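Local coordinates for trilobed Protease (Pyrococcus furiosus, PDB 2GOP), which probably hydrolyses peptide bonds, the deposited part being a seven-bladed beta-propeller domain of open Velcro topology, at residues D114-L119 and F157-E162; K274-L279 and L287-G292. All coordinates share one frame; numbering follows the deposited sequence.

Contact 1 of 2, residues D114-L119 and F157-E162; sequences DSRKLL and FDTESE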
ATOM      1  N   ASP A 114       2.886 -30.518   7.559  1.00 37.70           N
ATOM      2  CA  ASP A 114       2.693 -31.634   8.497  1.00 38.34           C
ATOM      3  C   ASP A 114       1.418 -31.567   9.358  1.00 38.92           C
ATOM      4  O   ASP A 114       1.209 -32.440  10.209  1.00 41.28           O
ATOM      5  CB  ASP A 114       3.935 -31.819   9.389  1.00 38.94           C
ATOM      6  CG  ASP A 114       4.167 -30.668  10.361  1.00 37.91           C
ATOM      7  OD1 ASP A 114       3.292 -29.799  10.535  1.00 38.28           O
ATOM      8  OD2 ASP A 114       5.258 -30.641  10.972  1.00 45.57           O
ATOM      9  N   SER A 115       0.590 -30.534   9.169  1.00 37.76           N
ATOM     10  CA  SER A 115      -0.661 -30.360   9.938  1.00 38.78           C
ATOM     11  C   SER A 115      -0.426 -30.376  11.448  1.00 37.87           C
ATOM     12  O   SER A 115      -1.324 -30.714  12.213  1.00 39.28           O
ATOM     13  CB  SER A 115      -1.691 -31.455   9.590  1.00 34.29           C
ATOM     14  OG  SER A 115      -1.931 -31.521   8.210  1.00 36.88           O
ATOM     15  N   ARG A 116       0.784 -30.036  11.869  1.00 40.29           N
ATOM     16  CA  ARG A 116       1.138 -30.037  13.288  1.00 42.26           C
ATOM     17  C   ARG A 116       1.732 -28.688  13.690  1.00 42.21           C
ATOM     18  O   ARG A 116       1.323 -28.112  14.704  1.00 45.10           O
ATOM     19  CB  ARG A 116       2.098 -31.195  13.575  1.00 43.29           C
ATOM     20  CG  ARG A 116       2.758 -31.170  14.919  1.00 44.62           C
ATOM     21  CD  ARG A 116       3.897 -32.190  14.994  1.00 47.64           C
ATOM     22  NE  ARG A 116       5.067 -31.582  15.624  1.00 54.09           N
ATOM     23  CZ  ARG A 116       6.256 -31.395  15.043  1.00 56.99           C
ATOM     24  NH1 ARG A 116       6.513 -31.824  13.806  1.00 57.71           N
ATOM     25  NH2 ARG A 116       7.228 -30.802  15.738  1.00 58.03           N
ATOM     26  N   LYS A 117       2.677 -28.174  12.901  1.00 39.05           N
ATOM     27  CA  LYS A 117       3.252 -26.856  13.180  1.00 39.28           C
ATOM     28  C   LYS A 117       2.462 -25.711  12.535  1.00 39.30           C
ATOM     29  O   LYS A 117       1.961 -25.825  11.405  1.00 36.22           O
ATOM     30  CB  LYS A 117       4.709 -26.789  12.740  1.00 39.15           C
ATOM     31  CG  LYS A 117       5.598 -27.836  13.420  1.00 38.10           C
ATOM     32  CD  LYS A 117       7.085 -27.561  13.202  1.00 39.85           C
ATOM     33  CE  LYS A 117       7.529 -27.705  11.738  1.00 40.11           C
ATOM     34  NZ  LYS A 117       7.538 -29.112  11.227  1.00 39.14           N
ATOM     35  N   LEU A 118       2.408 -24.595  13.254  1.00 39.32           N
ATOM     36  CA  LEU A 118       1.640 -23.433  12.857  1.00 39.32           C
ATOM     37  C   LEU A 118       2.530 -22.177  12.935  1.00 40.36           C
ATOM     38  O   LEU A 118       3.139 -21.898  13.980  1.00 40.32           O
ATOM     39  CB  LEU A 118       0.434 -23.335  13.787  1.00 41.80           C
ATOM     40  CG  LEU A 118      -0.727 -22.389  13.499  1.00 42.07           C
ATOM     41  CD1 LEU A 118      -1.315 -22.602  12.102  1.00 40.88           C
ATOM     42  CD2 LEU A 118      -1.783 -22.574  14.593  1.00 43.91           C
ATOM     43  N   LEU A 119       2.644 -21.457  11.817  1.00 36.95           N
ATOM     44  CA  LEU A 119       3.404 -20.204  11.757  1.00 36.09           C
ATOM     45  C   LEU A 119       2.463 -19.026  11.964  1.00 38.09           C
ATOM     46  O   LEU A 119       1.526 -18.827  11.188  1.00 36.74           O
ATOM     47  CB  LEU A 119       4.114 -20.033  10.415  1.00 36.91           C
ATOM     48  CG  LEU A 119       4.895 -18.707  10.242  1.00 34.96           C
ATOM     49  CD1 LEU A 119       6.044 -18.623  11.257  1.00 33.41           C
ATOM     50  CD2 LEU A 119       5.396 -18.528   8.806  1.00 34.43           C
ATOM     51  N   PHE A 157       4.190 -22.500  16.546  1.00 45.38           N
ATOM     52  CA  PHE A 157       3.462 -23.238  17.550  1.00 45.01           C
ATOM     53  C   PHE A 157       3.312 -24.690  17.102  1.00 44.43           C
ATOM     54  O   PHE A 157       3.038 -24.971  15.934  1.00 40.96           O
ATOM     55  CB  PHE A 157       2.082 -22.619  17.782  1.00 45.97           C
ATOM     56  CG  PHE A 157       1.389 -23.162  18.992  1.00 47.49           C
ATOM     57  CD1 PHE A 157       1.597 -22.588  20.241  1.00 47.13           C
ATOM     58  CD2 PHE A 157       0.558 -24.270  18.897  1.00 47.97           C
ATOM     59  CE1 PHE A 157       0.974 -23.099  21.360  1.00 47.63           C
ATOM     60  CE2 PHE A 157      -0.062 -24.789  20.027  1.00 45.55           C
ATOM     61  CZ  PHE A 157       0.145 -24.202  21.248  1.00 46.32           C
ATOM     62  N   ASP A 158       3.486 -25.600  18.053  1.00 46.67           N
ATOM     63  CA  ASP A 158       3.425 -27.030  17.806  1.00 46.23           C
ATOM     64  C   ASP A 158       2.172 -27.577  18.465  1.00 46.55           C
ATOM     65  O   ASP A 158       2.030 -27.504  19.681  1.00 42.55           O
ATOM     66  CB  ASP A 158       4.674 -27.685  18.403  1.00 47.73           C
ATOM     67  CG  ASP A 158       4.676 -29.201  18.278  1.00 49.09           C
ATOM     68  OD1 ASP A 158       3.825 -29.765  17.563  1.00 51.11           O
ATOM     69  OD2 ASP A 158       5.544 -29.832  18.919  1.00 57.17           O
ATOM     70  N   THR A 159       1.265 -28.130  17.668  1.00 48.88           N
ATOM     71  CA  THR A 159       0.016 -28.686  18.209  1.00 51.06           C
ATOM     72  C   THR A 159       0.220 -30.012  18.963  1.00 52.83           C
ATOM     73  O   THR A 159      -0.619 -30.402  19.768  1.00 52.84           O
ATOM     74  CB  THR A 159      -1.042 -28.896  17.100  1.00 50.53           C
ATOM     75  OG1 THR A 159      -0.571 -29.865  16.158  1.00 49.19           O
ATOM     76  CG2 THR A 159      -1.339 -27.593  16.401  1.00 45.10           C
ATOM     77  N   GLU A 160       1.329 -30.695  18.692  1.00 55.41           N
ATOM     78  CA  GLU A 160       1.688 -31.918  19.402  1.00 56.41           C
ATOM     79  C   GLU A 160       2.170 -31.560  20.813  1.00 57.31           C
ATOM     80  O   GLU A 160       1.554 -31.941  21.810  1.00 58.56           O
ATOM     81  CB  GLU A 160       2.772 -32.673  18.619  1.00 57.62           C
ATOM     82  CG  GLU A 160       2.829 -34.177  18.853  1.00 58.82           C
ATOM     83  CD  GLU A 160       3.684 -34.892  17.808  1.00 61.34           C
ATOM     84  OE1 GLU A 160       4.680 -34.298  17.326  1.00 64.80           O
ATOM     85  OE2 GLU A 160       3.361 -36.051  17.471  1.00 66.60           O
ATOM     86  N   SER A 161       3.259 -30.800  20.881  1.00 57.86           N
ATOM     87  CA  SER A 161       3.829 -30.326  22.145  1.00 57.65           C
ATOM     88  C   SER A 161       2.905 -29.355  22.867  1.00 57.52           C
ATOM     89  O   SER A 161       2.988 -29.211  24.084  1.00 56.17           O
ATOM     90  CB  SER A 161       5.168 -29.633  21.889  1.00 58.87           C
ATOM     91  OG  SER A 161       5.721 -29.109  23.082  1.00 61.73           O
ATOM     92  N   GLU A 162       2.054 -28.668  22.107  1.00 58.60           N
ATOM     93  CA  GLU A 162       1.051 -27.766  22.666  1.00 57.70           C
ATOM     94  C   GLU A 162       1.710 -26.512  23.243  1.00 56.59           C
ATOM     95  O   GLU A 162       1.264 -25.979  24.256  1.00 55.71           O
ATOM     96  CB  GLU A 162       0.219 -28.499  23.734  1.00 59.27           C
ATOM     97  CG  GLU A 162      -1.216 -28.029  23.861  1.00 63.27           C
ATOM     98  CD  GLU A 162      -2.139 -28.652  22.820  1.00 68.31           C
ATOM     99  OE1 GLU A 162      -1.958 -28.373  21.612  1.00 68.62           O
ATOM    100  OE2 GLU A 162      -3.059 -29.405  23.222  1.00 71.54           O
TER
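The edge of the Arg116 guanidinium meets Asp158, OD2 in its plane and OD1 near it, while Lys117 CG sits on one face, 3.9 Å above the plane. The site lies in a beta-propeller blade, where strand 117-123 starts beside the end of strand 151-158. With Arg116 CG anti to the backbone N (chi1 169°) and a bend at chi3, Arg116 NE reaches Asp158 OD1 (2.9 Å) by a bond bent to 135° at the hydrogen; guanidinium and carboxylate stand 81° apart. NE comes from above one face of the carboxylate and Glu160 N from the other, making an Asx turn; Ser161 N reaches OD2. Glu160 OE1 lies 3.2 Å from Arg116 NE but well out of plane, linked by charge alone. An alanine in place of Asp158 would probably leave Arg116 NE without its acceptor and the turn at Glu160 freer to move. Asp114 OD2 joins the network, meeting Arg116 NH1 and Lys117 NZ, the latter also paired with Asp181. Leu118 and Phe157 form an antiparallel hydrogen-bonded pair, Lys117 and Asp158 a non-hydrogen-bonded one; beyond them Arg116 O takes two bonds from Thr159, N at 3.0 Å and OG1, also at 3.0 Å, in the carbonyl plane on a lone pair.

Contact 2 of 2, residues K274-L279 and L287-G292; sequences KVYFTL and LYIWDG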
ATOM      1  N   LYS A 274       2.284 -25.103 -10.310  1.00 38.50           N
ATOM      2  CA  LYS A 274       1.377 -24.289 -11.090  1.00 36.74           C
ATOM      3  C   LYS A 274       0.999 -23.077 -10.260  1.00 35.03           C
ATOM      4  O   LYS A 274       0.808 -23.175  -9.055  1.00 34.12           O
ATOM      5  CB  LYS A 274       0.133 -25.079 -11.492  1.00 38.05           C
ATOM      6  CG  LYS A 274       0.418 -26.248 -12.435  1.00 40.18           C
ATOM      7  CD  LYS A 274      -0.823 -27.094 -12.666  1.00 41.48           C
ATOM      8  CE  LYS A 274      -0.519 -28.379 -13.441  1.00 44.24           C
ATOM      9  NZ  LYS A 274      -1.774 -29.066 -13.918  1.00 47.08           N
ATOM     10  N   VAL A 275       0.877 -21.932 -10.921  1.00 32.68           N
ATOM     11  CA  VAL A 275       0.635 -20.691 -10.234  1.00 34.15           C
ATOM     12  C   VAL A 275      -0.772 -20.233 -10.553  1.00 36.40           C
ATOM     13  O   VAL A 275      -1.164 -20.151 -11.714  1.00 33.94           O
ATOM     14  CB  VAL A 275       1.683 -19.616 -10.617  1.00 33.11           C
ATOM     15  CG1 VAL A 275       1.333 -18.264  -9.986  1.00 30.11           C
ATOM     16  CG2 VAL A 275       3.076 -20.060 -10.174  1.00 31.09           C
ATOM     17  N   TYR A 276      -1.521 -19.950  -9.492  1.00 37.24           N
ATOM     18  CA  TYR A 276      -2.892 -19.518  -9.569  1.00 36.28           C
ATOM     19  C   TYR A 276      -2.895 -18.062  -9.143  1.00 38.08           C
ATOM     20  O   TYR A 276      -2.323 -17.718  -8.105  1.00 36.78           O
ATOM     21  CB  TYR A 276      -3.746 -20.360  -8.614  1.00 37.02           C
ATOM     22  CG  TYR A 276      -3.770 -21.849  -8.942  1.00 35.04           C
ATOM     23  CD1 TYR A 276      -2.712 -22.673  -8.613  1.00 33.27           C
ATOM     24  CD2 TYR A 276      -4.870 -22.425  -9.565  1.00 34.14           C
ATOM     25  CE1 TYR A 276      -2.737 -24.023  -8.909  1.00 33.77           C
ATOM     26  CE2 TYR A 276      -4.905 -23.778  -9.866  1.00 37.35           C
ATOM     27  CZ  TYR A 276      -3.840 -24.575  -9.530  1.00 35.28           C
ATOM     28  OH  TYR A 276      -3.866 -25.919  -9.831  1.00 36.26           O
ATOM     29  N   PHE A 277      -3.528 -17.206  -9.934  1.00 36.20           N
ATOM     30  CA  PHE A 277      -3.447 -15.780  -9.691  1.00 37.05           C
ATOM     31  C   PHE A 277      -4.595 -15.007 -10.309  1.00 36.62           C
ATOM     32  O   PHE A 277      -5.226 -15.450 -11.261  1.00 39.89           O
ATOM     33  CB  PHE A 277      -2.120 -15.236 -10.232  1.00 36.80           C
ATOM     34  CG  PHE A 277      -1.994 -15.352 -11.714  1.00 38.15           C
ATOM     35  CD1 PHE A 277      -1.587 -16.547 -12.300  1.00 34.83           C
ATOM     36  CD2 PHE A 277      -2.301 -14.278 -12.536  1.00 39.70           C
ATOM     37  CE1 PHE A 277      -1.485 -16.660 -13.670  1.00 36.78           C
ATOM     38  CE2 PHE A 277      -2.205 -14.402 -13.917  1.00 37.10           C
ATOM     39  CZ  PHE A 277      -1.798 -15.599 -14.474  1.00 37.14           C
ATOM     40  N   THR A 278      -4.828 -13.830  -9.739  1.00 40.07           N
ATOM     41  CA  THR A 278      -5.847 -12.919 -10.234  0.50 38.17           C
ATOM     42  C   THR A 278      -5.191 -11.757 -10.957  1.00 40.84           C
ATOM     43  O   THR A 278      -4.111 -11.291 -10.579  1.00 38.21           O
ATOM     44  CB  THR A 278      -6.759 -12.376  -9.111  0.50 38.69           C
ATOM     45  OG1 THR A 278      -5.970 -11.705  -8.125  0.50 30.17           O
ATOM     46  CG2 THR A 278      -7.547 -13.512  -8.449  0.50 37.66           C
ATOM     47  N   LEU A 279      -5.850 -11.318 -12.030  1.00 39.80           N
ATOM     48  CA  LEU A 279      -5.440 -10.154 -12.815  1.00 39.93           C
ATOM     49  C   LEU A 279      -6.558  -9.125 -12.805  1.00 38.88           C
ATOM     50  O   LEU A 279      -7.732  -9.493 -12.845  1.00 39.92           O
ATOM     51  CB  LEU A 279      -5.159 -10.557 -14.264  1.00 41.49           C
ATOM     52  CG  LEU A 279      -3.748 -10.436 -14.832  1.00 43.52           C
ATOM     53  CD1 LEU A 279      -2.653 -10.851 -13.872  1.00 43.26           C
ATOM     54  CD2 LEU A 279      -3.699 -11.251 -16.122  1.00 40.85           C
ATOM     55  N   LEU A 287      -9.548 -14.819 -12.489  1.00 39.55           N
ATOM     56  CA  LEU A 287      -8.663 -15.846 -11.931  1.00 36.36           C
ATOM     57  C   LEU A 287      -8.098 -16.691 -13.059  1.00 36.87           C
ATOM     58  O   LEU A 287      -8.861 -17.192 -13.909  1.00 36.78           O
ATOM     59  CB  LEU A 287      -9.452 -16.765 -10.992  1.00 37.76           C
ATOM     60  CG  LEU A 287      -8.875 -17.384  -9.708  1.00 43.82           C
ATOM     61  CD1 LEU A 287      -9.599 -18.714  -9.436  1.00 42.95           C
ATOM     62  CD2 LEU A 287      -7.363 -17.572  -9.664  1.00 40.94           C
ATOM     63  N   TYR A 288      -6.777 -16.883 -13.038  1.00 35.49           N
ATOM     64  CA  TYR A 288      -6.068 -17.666 -14.047  1.00 37.47           C
ATOM     65  C   TYR A 288      -5.185 -18.727 -13.423  1.00 36.09           C
ATOM     66  O   TYR A 288      -4.907 -18.701 -12.229  1.00 33.77           O
ATOM     67  CB  TYR A 288      -5.150 -16.755 -14.876  1.00 38.04           C
ATOM     68  CG  TYR A 288      -5.878 -15.774 -15.746  1.00 37.03           C
ATOM     69  CD1 TYR A 288      -6.208 -14.502 -15.273  1.00 36.09           C
ATOM     70  CD2 TYR A 288      -6.259 -16.120 -17.040  1.00 38.76           C
ATOM     71  CE1 TYR A 288      -6.894 -13.601 -16.078  1.00 34.30           C
ATOM     72  CE2 TYR A 288      -6.956 -15.220 -17.851  1.00 37.88           C
ATOM     73  CZ  TYR A 288      -7.257 -13.969 -17.369  1.00 36.59           C
ATOM     74  OH  TYR A 288      -7.952 -13.088 -18.172  1.00 38.19           O
ATOM     75  N   ILE A 289      -4.723 -19.649 -14.264  1.00 38.62           N
ATOM     76  CA  ILE A 289      -3.696 -20.594 -13.870  1.00 38.00           C
ATOM     77  C   ILE A 289      -2.574 -20.505 -14.882  1.00 39.46           C
ATOM     78  O   ILE A 289      -2.811 -20.368 -16.100  1.00 36.03           O
ATOM     79  CB  ILE A 289      -4.240 -22.048 -13.761  1.00 38.57           C
ATOM     80  CG1 ILE A 289      -3.184 -22.981 -13.148  1.00 37.12           C
ATOM     81  CG2 ILE A 289      -4.710 -22.567 -15.125  1.00 38.99           C
ATOM     82  CD1 ILE A 289      -3.585 -24.436 -13.152  1.00 36.26           C
ATOM     83  N   TRP A 290      -1.348 -20.563 -14.370  1.00 39.17           N
ATOM     84  CA  TRP A 290      -0.163 -20.635 -15.205  1.00 40.09           C
ATOM     85  C   TRP A 290       0.522 -21.976 -15.000  1.00 40.36           C
ATOM     86  O   TRP A 290       0.723 -22.427 -13.861  1.00 40.49           O
ATOM     87  CB  TRP A 290       0.799 -19.496 -14.877  1.00 41.03           C
ATOM     88  CG  TRP A 290       2.041 -19.531 -15.691  1.00 40.25           C
ATOM     89  CD1 TRP A 290       2.246 -18.922 -16.886  1.00 42.87           C
ATOM     90  CD2 TRP A 290       3.257 -20.219 -15.374  1.00 39.94           C
ATOM     91  NE1 TRP A 290       3.510 -19.177 -17.333  1.00 46.00           N
ATOM     92  CE2 TRP A 290       4.157 -19.969 -16.424  1.00 39.70           C
ATOM     93  CE3 TRP A 290       3.676 -21.007 -14.295  1.00 40.93           C
ATOM     94  CZ2 TRP A 290       5.440 -20.499 -16.448  1.00 43.90           C
ATOM     95  CZ3 TRP A 290       4.960 -21.529 -14.314  1.00 43.71           C
ATOM     96  CH2 TRP A 290       5.828 -21.272 -15.388  1.00 40.85           C
ATOM     97  N   ASP A 291       0.864 -22.618 -16.113  1.00 42.05           N
ATOM     98  CA  ASP A 291       1.564 -23.897 -16.084  1.00 41.31           C
ATOM     99  C   ASP A 291       2.609 -23.987 -17.203  1.00 41.07           C
ATOM    100  O   ASP A 291       2.975 -25.070 -17.632  1.00 44.77           O
ATOM    101  CB  ASP A 291       0.548 -25.050 -16.164  1.00 43.19           C
ATOM    102  CG  ASP A 291      -0.097 -25.185 -17.545  1.00 49.85           C
ATOM    103  OD1 ASP A 291       0.019 -24.253 -18.381  1.00 49.50           O
ATOM    104  OD2 ASP A 291      -0.731 -26.235 -17.788  1.00 52.66           O
ATOM    105  N   GLY A 292       3.103 -22.836 -17.642  1.00 41.38           N
ATOM    106  CA  GLY A 292       3.891 -22.723 -18.858  1.00 41.29           C
ATOM    107  C   GLY A 292       3.139 -21.885 -19.870  1.00 42.28           C
ATOM    108  O   GLY A 292       3.746 -21.290 -20.759  1.00 42.72           O
TER
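Phe277 and Tyr288 pair across the beta hairpin of strands 274-281 and 284-290, the middle two strands of a propeller blade. Four backbone bonds define the antiparallel register. Val275 and Trp290 exchange two, as do Phe277 and Tyr288; the shortest runs from Trp290 N to Val275 O at 2.7 Å. Between them, Tyr276 and Ile289 form a non-hydrogen-bonded pair, and CA-H...O contacts supplement the four bonds, as where Ile289 CA meets Val275 O at 3.4 Å.

The aromatic contacts divide between the two faces of the sheet. On the face of Val275, Phe277, Tyr288 and Trp290, Phe277 CG stands between backbone N and carbonyl carbon (chi1 64°), which swings the ring across to the partner strand. Tyr288 CB then lies over one face of that ring, 3.9 Å from its centroid, a CH-pi contact, while Trp290 CB comes to its edge, 3.8 Å from CE1. The Phe277 and Tyr288 rings are within 23° of parallel but slid apart, with centroids 5.8 Å apart, so they barely overlap. On the face of Tyr276 and Ile289, these two side chains run side by side, and Ile289 CG1 sits over the tyrosine ring, 4.0 Å from its centroid.

Apolar contacts continue at both ends: Lys274 CG touches Asp291 CB, and Leu279 CB and CD2 meet Tyr288 CE1, the two side chains at about a right angle. Neighbouring strands cover the two faces, 245-249 through Leu246 and Ile248 against Val275, Phe277 and Trp290, and 303-309 through Phe307 against Tyr276 and Thr278. The Tyr288 hydroxyl hydrogen-bonds Glu281. Beyond the last pair the chain turns back, and Gly292 N lies over the centre of the Trp290 ring, 3.3 Å above its plane.

Overall arrangement
Contacts 1 and 2 occupy equivalent places in different blades: each joins the second and third strands of a four-stranded antiparallel sheet, where the second strand begins and the third ends. They belong to the third and sixth of seven such sheets in chain order. The centres of contact 1 and contact 2 are 30 Å apart and the nearest atoms of contact 1 and contact 2 about 18 Å apart, so they do not touch. The centres of contacts 1 and 2 lie about 18 and 16 Å from the centre of the chain. Contact 2 joins the arms of a hairpin, whereas contact 1 spans a longer excursion that is partly unmodelled. Every sheet takes its four strands consecutively from the chain, consistent with the open Velcro topology.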